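PDB 2BKL: prolyl endopeptidase from Myxococcus xanthus, which probably hydrolyses oligopeptides on the carboxyl side of proline and, less readily, alanine, as a serine peptidase of family S9A. Local coordinates for residues Y415-V420 against F433-K438. Sequence-based numbering, arbitrary orientation.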
loop_
_atom_site.group_PDB
_atom_site.type_symbol
_atom_site.label_atom_id
_atom_site.label_comp_id
_atom_site.label_asym_id
_atom_site.label_seq_id
_atom_site.Cartn_x
_atom_site.Cartn_y
_atom_site.Cartn_z
ATOM N N TYR A 415 -0.711 24.529 12.614
ATOM C CA TYR A 415 0.271 23.838 11.775
ATOM C C TYR A 415 0.272 24.376 10.363
ATOM O O TYR A 415 -0.700 24.997 9.899
ATOM C CB TYR A 415 -0.026 22.322 11.705
ATOM C CG TYR A 415 -0.326 21.718 13.034
ATOM C CD1 TYR A 415 0.662 21.505 13.952
ATOM C CD2 TYR A 415 -1.615 21.409 13.395
ATOM C CE1 TYR A 415 0.386 20.979 15.206
ATOM C CE2 TYR A 415 -1.907 20.885 14.647
ATOM C CZ TYR A 415 -0.914 20.693 15.545
ATOM O OH TYR A 415 -1.194 20.197 16.809
ATOM N N GLN A 416 1.391 24.165 9.686
ATOM C CA GLN A 416 1.447 24.474 8.267
ATOM C C GLN A 416 2.165 23.392 7.527
ATOM O O GLN A 416 2.934 22.599 8.099
ATOM C CB GLN A 416 2.092 25.809 7.989
ATOM C CG GLN A 416 3.535 25.882 8.358
ATOM C CD GLN A 416 4.150 27.255 8.128
ATOM O OE1 GLN A 416 4.771 27.806 9.021
ATOM N NE2 GLN A 416 3.984 27.797 6.925
ATOM N N VAL A 417 1.905 23.373 6.235
ATOM C CA VAL A 417 2.464 22.403 5.308
ATOM C C VAL A 417 3.147 23.187 4.211
ATOM O O VAL A 417 2.546 24.102 3.623
ATOM C CB VAL A 417 1.373 21.543 4.638
ATOM C CG1 VAL A 417 1.984 20.525 3.675
ATOM C CG2 VAL A 417 0.479 20.863 5.695
ATOM N N GLU A 418 4.427 22.903 4.014
ATOM C CA GLU A 418 5.203 23.435 2.907
ATOM C C GLU A 418 5.407 22.347 1.855
ATOM O O GLU A 418 5.434 21.144 2.172
ATOM C CB GLU A 418 6.587 23.851 3.400
ATOM C CG GLU A 418 6.613 24.633 4.705
ATOM C CD GLU A 418 8.023 25.028 4.999
ATOM O OE1 GLU A 418 8.581 25.755 4.156
ATOM O OE2 GLU A 418 8.586 24.567 6.014
ATOM N N GLN A 419 5.556 22.764 0.609
ATOM C CA GLN A 419 6.076 21.932 -0.449
ATOM C C GLN A 419 7.312 22.571 -1.021
ATOM O O GLN A 419 7.288 23.767 -1.439
ATOM C CB GLN A 419 5.068 21.679 -1.554
ATOM C CG GLN A 419 5.627 20.689 -2.628
ATOM C CD GLN A 419 4.631 20.287 -3.687
ATOM O OE1 GLN A 419 3.944 21.154 -4.275
ATOM N NE2 GLN A 419 4.534 18.994 -3.924
ATOM N N VAL A 420 8.389 21.801 -0.991
ATOM C CA VAL A 420 9.679 22.233 -1.470
ATOM C C VAL A 420 10.178 21.294 -2.549
ATOM O O VAL A 420 9.659 20.178 -2.719
ATOM C CB VAL A 420 10.697 22.309 -0.309
ATOM C CG1 VAL A 420 10.205 23.280 0.760
ATOM C CG2 VAL A 420 11.000 20.928 0.293
ATOM N N PHE A 433 7.099 17.284 0.980
ATOM C CA PHE A 433 6.237 17.988 1.923
ATOM C C PHE A 433 6.907 18.114 3.269
ATOM O O PHE A 433 7.540 17.174 3.741
ATOM C CB PHE A 433 4.905 17.256 2.104
ATOM C CG PHE A 433 4.091 17.089 0.857
ATOM C CD1 PHE A 433 3.443 18.176 0.286
ATOM C CD2 PHE A 433 3.925 15.828 0.271
ATOM C CE1 PHE A 433 2.667 18.025 -0.867
ATOM C CE2 PHE A 433 3.127 15.680 -0.848
ATOM C CZ PHE A 433 2.517 16.752 -1.419
ATOM N N VAL A 434 6.781 19.281 3.895
ATOM C CA VAL A 434 7.346 19.525 5.211
ATOM C C VAL A 434 6.263 20.093 6.095
ATOM O O VAL A 434 5.656 21.118 5.765
ATOM C CB VAL A 434 8.587 20.441 5.170
ATOM C CG1 VAL A 434 9.226 20.493 6.558
ATOM C CG2 VAL A 434 9.607 19.955 4.148
ATOM N N VAL A 435 6.007 19.436 7.217
ATOM C CA VAL A 435 4.877 19.774 8.089
ATOM C C VAL A 435 5.406 20.096 9.475
ATOM O O VAL A 435 6.253 19.395 10.029
ATOM C CB VAL A 435 3.874 18.575 8.194
ATOM C CG1 VAL A 435 2.628 18.994 8.945
ATOM C CG2 VAL A 435 3.528 18.013 6.793
ATOM N N HIS A 436 4.922 21.185 10.052
ATOM C CA HIS A 436 5.373 21.602 11.373
ATOM C C HIS A 436 4.435 22.648 11.950
ATOM O O HIS A 436 3.622 23.229 11.246
ATOM C CB HIS A 436 6.795 22.166 11.310
ATOM C CG HIS A 436 6.963 23.208 10.260
ATOM N ND1 HIS A 436 6.622 24.538 10.454
ATOM C CD2 HIS A 436 7.438 23.128 8.998
ATOM C CE1 HIS A 436 6.864 25.214 9.344
ATOM N NE2 HIS A 436 7.358 24.381 8.448
ATOM N N ARG A 437 4.587 22.924 13.245
ATOM C CA ARG A 437 3.881 24.060 13.840
ATOM C C ARG A 437 4.284 25.356 13.147
ATOM O O ARG A 437 5.453 25.550 12.778
ATOM C CB ARG A 437 4.198 24.188 15.329
ATOM C CG ARG A 437 3.559 23.142 16.212
ATOM C CD ARG A 437 3.903 23.304 17.664
ATOM N NE ARG A 437 3.284 24.528 18.157
ATOM C CZ ARG A 437 1.997 24.609 18.531
ATOM N NH1 ARG A 437 1.200 23.536 18.527
ATOM N NH2 ARG A 437 1.503 25.781 18.914
ATOM N N LYS A 438 3.340 26.279 13.042
ATOM C CA LYS A 438 3.633 27.609 12.506
ATOM C C LYS A 438 4.733 28.332 13.258
ATOM O O LYS A 438 5.489 29.082 12.645
ATOM C CB LYS A 438 2.361 28.471 12.467
ATOM C CG LYS A 438 1.394 28.029 11.424
ATOM C CD LYS A 438 0.196 28.984 11.262
ATOM C CE LYS A 438 -0.864 28.415 10.333
ATOM N NZ LYS A 438 -2.129 29.177 10.443
HETATM O O HOH W 1 4.910 30.062 9.895
#
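Glu418 meets the His436 ring at its edge: NE2 donates to OE2 at 2.7 Å. OE2 lies nearly in the ring plane. NE2 meets it on the anti side, tilted out of the carboxylate plane. Carboxylate and ring planes stand 88° apart. OE2 also hydrogen-bonds Tyr521 OH. At CE1 the ring meets Gln416 obliquely, with OE1 at 3.3 Å. With CG between the backbone N and carbonyl carbon (chi1 51°), the ring lies on the face shared with Gln416 and Glu418. ND1 donates to in-plane Arg437 O at 2.8 Å, from above that carbonyl's plane, so both ring nitrogens are held and the ring's rotation is fixed. An alanine in place of His436 would probably leave Glu418 OE2 and Arg437 O without their imidazole donors, and Gln416 without the ring beside it. Beside Val417, the Gln419 amide flanks the Phe433 ring, planes 10° apart, NE2 3.7 Å from CE1. NE2 also bonds to Asp339 O. Antiparallel backbone bonds pair Gln416 with His436 and Glu418 with Val434. Strands 415-423 (outermost) and 429-437 (beside 477-481) form a hairpin ending the alpha/beta-hydrolase sheet. Helix 469-473 packs on Tyr415 and Val435; Phe384 touches Val417, Phe433 and Val435.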